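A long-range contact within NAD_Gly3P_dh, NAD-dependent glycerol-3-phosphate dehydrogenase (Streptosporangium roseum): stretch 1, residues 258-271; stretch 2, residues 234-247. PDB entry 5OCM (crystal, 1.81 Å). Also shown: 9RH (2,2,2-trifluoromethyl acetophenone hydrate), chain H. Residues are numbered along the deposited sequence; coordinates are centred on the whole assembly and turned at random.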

# COMPACT_ATOMS: atom_id res chain seq x y z
N LEU A 258 -0.02 14.48 4.49
CA LEU A 258 -0.58 13.11 4.56
C LEU A 258 -1.01 12.66 5.95
O LEU A 258 -2.18 12.29 6.14
CB LEU A 258 0.38 12.09 3.92
CG LEU A 258 0.67 12.25 2.43
CD1 LEU A 258 1.64 11.14 2.10
CD2 LEU A 258 -0.57 12.20 1.52
N PRO A 259 -0.09 12.69 6.96
CA PRO A 259 -0.55 12.22 8.24
C PRO A 259 -1.56 13.18 8.89
O PRO A 259 -2.34 12.74 9.69
CB PRO A 259 0.75 12.13 9.09
CG PRO A 259 1.67 13.06 8.41
CD PRO A 259 1.34 12.95 6.94
N ARG A 260 -1.55 14.46 8.54
CA ARG A 260 -2.60 15.35 9.02
C ARG A 260 -3.99 14.95 8.53
O ARG A 260 -4.93 14.98 9.32
CB ARG A 260 -2.36 16.82 8.73
CG ARG A 260 -1.27 17.30 9.73
CD ARG A 260 -1.01 18.81 9.79
NE ARG A 260 -0.35 19.32 8.58
CZ ARG A 260 -0.94 19.91 7.53
NH1 ARG A 260 -0.19 20.34 6.55
NH2 ARG A 260 -2.28 20.14 7.46
N LEU A 261 -4.10 14.52 7.27
CA LEU A 261 -5.40 14.01 6.79
C LEU A 261 -5.76 12.68 7.47
O LEU A 261 -6.93 12.46 7.82
CB LEU A 261 -5.47 13.89 5.26
CG LEU A 261 -6.80 13.38 4.69
CD1 LEU A 261 -8.00 14.24 5.13
CD2 LEU A 261 -6.76 13.29 3.18
N VAL A 262 -4.76 11.82 7.70
CA VAL A 262 -4.98 10.55 8.43
C VAL A 262 -5.57 10.88 9.82
O VAL A 262 -6.56 10.25 10.25
CB VAL A 262 -3.68 9.73 8.55
CG1 VAL A 262 -3.82 8.55 9.50
CG2 VAL A 262 -3.20 9.29 7.14
N ARG A 263 -4.97 11.85 10.50
CA ARG A 263 -5.43 12.26 11.84
C ARG A 263 -6.83 12.86 11.80
O ARG A 263 -7.69 12.50 12.62
CB ARG A 263 -4.39 13.25 12.44
CG ARG A 263 -4.52 13.72 13.84
CD ARG A 263 -4.97 12.75 14.86
NE ARG A 263 -4.37 13.13 16.19
CZ ARG A 263 -4.99 12.99 17.39
NH1 ARG A 263 -6.22 12.48 17.47
NH2 ARG A 263 -4.30 13.24 18.47
N THR A 264 -7.10 13.72 10.82
CA THR A 264 -8.42 14.33 10.65
C THR A 264 -9.49 13.28 10.49
O THR A 264 -10.58 13.36 11.08
CB THR A 264 -8.40 15.28 9.44
OG1 THR A 264 -7.54 16.37 9.79
CG2 THR A 264 -9.76 15.79 9.04
N LEU A 265 -9.23 12.30 9.64
CA LEU A 265 -10.23 11.27 9.38
C LEU A 265 -10.42 10.42 10.62
O LEU A 265 -11.58 10.11 10.98
CB LEU A 265 -9.81 10.41 8.18
CG LEU A 265 -9.90 11.06 6.81
CD1 LEU A 265 -9.08 10.29 5.74
CD2 LEU A 265 -11.31 11.21 6.29
N ALA A 266 -9.33 10.02 11.27
CA ALA A 266 -9.44 9.23 12.47
C ALA A 266 -10.18 10.01 13.62
O ALA A 266 -10.93 9.44 14.39
CB ALA A 266 -8.10 8.76 12.94
N ASP A 267 -9.97 11.31 13.69
CA ASP A 267 -10.66 12.16 14.68
C ASP A 267 -12.17 12.15 14.52
O ASP A 267 -12.87 12.29 15.52
CB ASP A 267 -10.17 13.64 14.59
CG ASP A 267 -8.86 13.86 15.25
OD1 ASP A 267 -8.38 13.00 16.04
OD2 ASP A 267 -8.30 14.92 14.94
N ARG A 268 -12.68 11.92 13.32
CA ARG A 268 -14.10 11.75 13.11
C ARG A 268 -14.61 10.47 13.77
O ARG A 268 -15.70 10.47 14.38
CB ARG A 268 -14.49 11.79 11.66
CG ARG A 268 -14.14 13.11 11.01
CD ARG A 268 -14.45 13.14 9.57
NE ARG A 268 -13.82 14.31 8.95
CZ ARG A 268 -13.76 14.53 7.65
NH1 ARG A 268 -13.16 15.63 7.20
NH2 ARG A 268 -14.27 13.65 6.77
N ALA A 269 -13.82 9.40 13.71
CA ALA A 269 -14.20 8.17 14.38
C ALA A 269 -14.15 8.39 15.90
O ALA A 269 -15.01 7.92 16.63
CB ALA A 269 -13.26 7.04 13.98
N LEU A 270 -13.12 9.07 16.35
CA LEU A 270 -12.99 9.37 17.78
C LEU A 270 -14.17 10.20 18.30
O LEU A 270 -14.69 9.90 19.37
CB LEU A 270 -11.69 10.12 18.07
CG LEU A 270 -10.43 9.31 17.80
CD1 LEU A 270 -9.24 10.18 18.16
CD2 LEU A 270 -10.40 8.04 18.53
N ALA A 271 -14.59 11.17 17.54
CA ALA A 271 -15.76 12.01 17.88
C ALA A 271 -17.05 11.19 17.93
O ALA A 271 -17.96 11.54 18.68
CB ALA A 271 -15.92 13.14 16.90
O1 9RH H . -1.62 1.22 15.53
C1 9RH H . -0.21 0.98 15.31
O2 9RH H . 0.41 1.98 14.55
C2 9RH H . 0.04 -0.37 14.63
C3 9RH H . -1.03 -1.20 14.33
C4 9RH H . -0.83 -2.36 13.60
C5 9RH H . 0.43 -2.71 13.18
C6 9RH H . 1.51 -1.90 13.50
C7 9RH H . 1.31 -0.72 14.21
C8 9RH H . 0.38 0.95 16.69
F1 9RH H . 0.07 2.08 17.34
F2 9RH H . 1.73 0.78 16.66
F3 9RH H . -0.16 -0.09 17.31
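Stretch 2 234-247: TIDTHVATVDHLIH

Stretch 2 lies along stretch 1 as a nearly antiparallel helix. T234 occupies the N-cap position, I235 to H247 are helical and the helix runs on beyond H247, while all of 258-271 belongs to a helix that begins earlier in the chain. The two N-to-C directions differ by 155° (signed crossing angle -155°), and the axes approach to 9.4 Å. The register follows from the direction: I246 lies beside P259, their CA atoms 6.2 Å apart, and D236 beside L270, with CA atoms 7.8 Å apart. Together the stretches bury 603 Å².

Backbone amides and carbonyls are paired mainly inside each helix, as in V239 N to I235 O (2.9 Å) and R263 N to P259 O (2.9 Å), so the contact between helices is made mostly by side chains and is largely apolar. At one end P259 CB rests 3.7 Å from I246 CG1 and 3.8 Å from L245 CD2. V262 CG1 then meets V242 CG2 at 3.8 Å, and A266 CB packs 3.6 Å from V239 CG2. Toward the other end I235 closes the row: its CD1 is 4.2 Å from A269 CB, and its CG2 is 4.0 Å from L270 CD2.

The polar exception is R263, whose side chain sits as a knob among V239, V242, D243 and I246. The CA-to-CB bond of D243 points sideways, but its carboxylate comes nearer and lies at the guanidinium edge. There it receives two hydrogen bonds of one salt bridge, R263 NE to D243 OD1 at 2.9 Å and R263 NH2 to D243 OD2 at 2.7 Å; both carboxylate oxygens are thus satisfied across the interface. R263 NH1 turns to its own helix, giving a weak hydrogen bond and salt bridge to D267 OD1 at 2.6 Å, although the position of NH1 is less certain because the model places it too close to V239.

The threonine hydroxyls find their partners away from the interface. T264 OG1 donates to R260 O (3.0 Å), one turn back, a carbonyl that also accepts from T264 N at 2.9 Å. At the start of stretch 2, T234 OG1 and T237 OG1 share a hydrogen bond of 3.0 Å. T241 OG1 donates to H238 O (2.7 Å) and accepts from O2 of the bound hydrate 9RH (2.8 Å), so this hydroxyl has both a donor and an acceptor partner away from stretch 1. The O1 atom of 9RH lies over one face of the H238 ring, whose ND1 is hydrogen-bonded elsewhere in the structure.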

# COMPACT_ATOMS: atom_id res chain seq x y z
N THR A 234 -6.47 -0.81 18.78
CA THR A 234 -7.57 0.12 18.75
C THR A 234 -7.23 1.37 17.92
O THR A 234 -6.05 1.74 17.70
CB THR A 234 -7.92 0.61 20.18
OG1 THR A 234 -6.78 1.27 20.73
CG2 THR A 234 -8.29 -0.54 21.11
N ILE A 235 -8.28 2.05 17.44
CA ILE A 235 -8.09 3.35 16.81
C ILE A 235 -7.33 4.33 17.74
O ILE A 235 -6.48 5.11 17.28
CB ILE A 235 -9.39 3.91 16.29
CG1 ILE A 235 -9.82 3.06 15.07
CG2 ILE A 235 -9.23 5.36 15.84
CD1 ILE A 235 -11.24 3.41 14.59
N ASP A 236 -7.61 4.28 19.05
CA ASP A 236 -6.86 5.15 19.98
C ASP A 236 -5.36 4.86 19.91
O ASP A 236 -4.54 5.79 19.89
CB ASP A 236 -7.33 4.93 21.45
CG ASP A 236 -8.69 5.53 21.74
OD1 ASP A 236 -9.01 6.62 21.21
OD2 ASP A 236 -9.40 4.91 22.56
N THR A 237 -5.00 3.60 19.83
CA THR A 237 -3.59 3.21 19.74
C THR A 237 -2.98 3.70 18.40
O THR A 237 -1.86 4.27 18.36
CB THR A 237 -3.44 1.70 19.92
OG1 THR A 237 -3.87 1.37 21.23
CG2 THR A 237 -2.07 1.22 19.74
N HIS A 238 -3.72 3.49 17.32
CA HIS A 238 -3.33 4.06 16.03
C HIS A 238 -3.04 5.57 16.10
O HIS A 238 -2.01 6.04 15.60
CB HIS A 238 -4.40 3.80 14.92
CG HIS A 238 -4.38 2.41 14.34
ND1 HIS A 238 -3.63 2.09 13.21
CD2 HIS A 238 -5.06 1.28 14.65
CE1 HIS A 238 -3.87 0.83 12.88
NE2 HIS A 238 -4.73 0.31 13.73
N VAL A 239 -3.97 6.34 16.65
CA VAL A 239 -3.86 7.80 16.58
C VAL A 239 -2.65 8.28 17.41
O VAL A 239 -2.02 9.29 17.01
CB VAL A 239 -5.16 8.55 17.01
CG1 VAL A 239 -4.96 9.97 17.32
CG2 VAL A 239 -6.32 8.28 16.00
N ALA A 240 -2.30 7.57 18.46
CA ALA A 240 -1.07 7.94 19.18
C ALA A 240 0.16 7.84 18.27
O ALA A 240 1.03 8.71 18.33
CB ALA A 240 -0.88 7.09 20.46
N THR A 241 0.21 6.80 17.42
CA THR A 241 1.33 6.69 16.44
C THR A 241 1.20 7.66 15.28
O THR A 241 2.22 8.08 14.75
CB THR A 241 1.57 5.24 15.94
OG1 THR A 241 0.31 4.62 15.59
CG2 THR A 241 2.21 4.42 17.02
N VAL A 242 -0.02 8.03 14.88
CA VAL A 242 -0.17 9.06 13.86
C VAL A 242 0.48 10.34 14.38
O VAL A 242 1.20 11.04 13.62
CB VAL A 242 -1.63 9.33 13.46
CG1 VAL A 242 -1.70 10.45 12.45
CG2 VAL A 242 -2.28 8.03 12.90
N ASP A 243 0.25 10.65 15.66
CA ASP A 243 0.91 11.83 16.23
C ASP A 243 2.42 11.73 16.25
O ASP A 243 3.10 12.75 16.04
CB ASP A 243 0.37 12.13 17.64
CG ASP A 243 -1.01 12.77 17.57
OD1 ASP A 243 -1.50 13.22 16.47
OD2 ASP A 243 -1.58 12.97 18.65
N HIS A 244 2.97 10.56 16.52
CA HIS A 244 4.42 10.40 16.46
C HIS A 244 4.92 10.73 15.05
O HIS A 244 5.95 11.39 14.89
CB HIS A 244 4.87 8.99 16.86
CG HIS A 244 4.50 8.61 18.24
ND1 HIS A 244 4.20 7.33 18.63
CD2 HIS A 244 4.39 9.38 19.35
CE1 HIS A 244 3.90 7.32 19.93
NE2 HIS A 244 4.03 8.55 20.39
N LEU A 245 4.20 10.25 14.02
CA LEU A 245 4.61 10.55 12.63
C LEU A 245 4.54 12.05 12.34
O LEU A 245 5.45 12.59 11.73
CB LEU A 245 3.76 9.74 11.62
CG LEU A 245 3.98 10.04 10.15
CD1 LEU A 245 5.44 9.89 9.74
CD2 LEU A 245 3.07 9.14 9.33
N ILE A 246 3.48 12.71 12.79
CA ILE A 246 3.37 14.16 12.62
C ILE A 246 4.53 14.86 13.32
O ILE A 246 5.20 15.70 12.69
CB ILE A 246 2.02 14.68 13.13
CG1 ILE A 246 0.92 14.17 12.18
CG2 ILE A 246 2.02 16.21 13.14
CD1 ILE A 246 -0.50 14.38 12.67
N HIS A 247 4.80 14.50 14.56
CA HIS A 247 5.87 15.16 15.33
C HIS A 247 7.24 14.92 14.73
O HIS A 247 8.07 15.85 14.65
CB HIS A 247 5.79 14.80 16.83
CG HIS A 247 4.59 15.47 17.46
ND1 HIS A 247 3.60 14.88 18.27
CD2 HIS A 247 4.29 16.80 17.43
CE1 HIS A 247 2.67 15.78 18.52
NE2 HIS A 247 3.10 16.98 18.12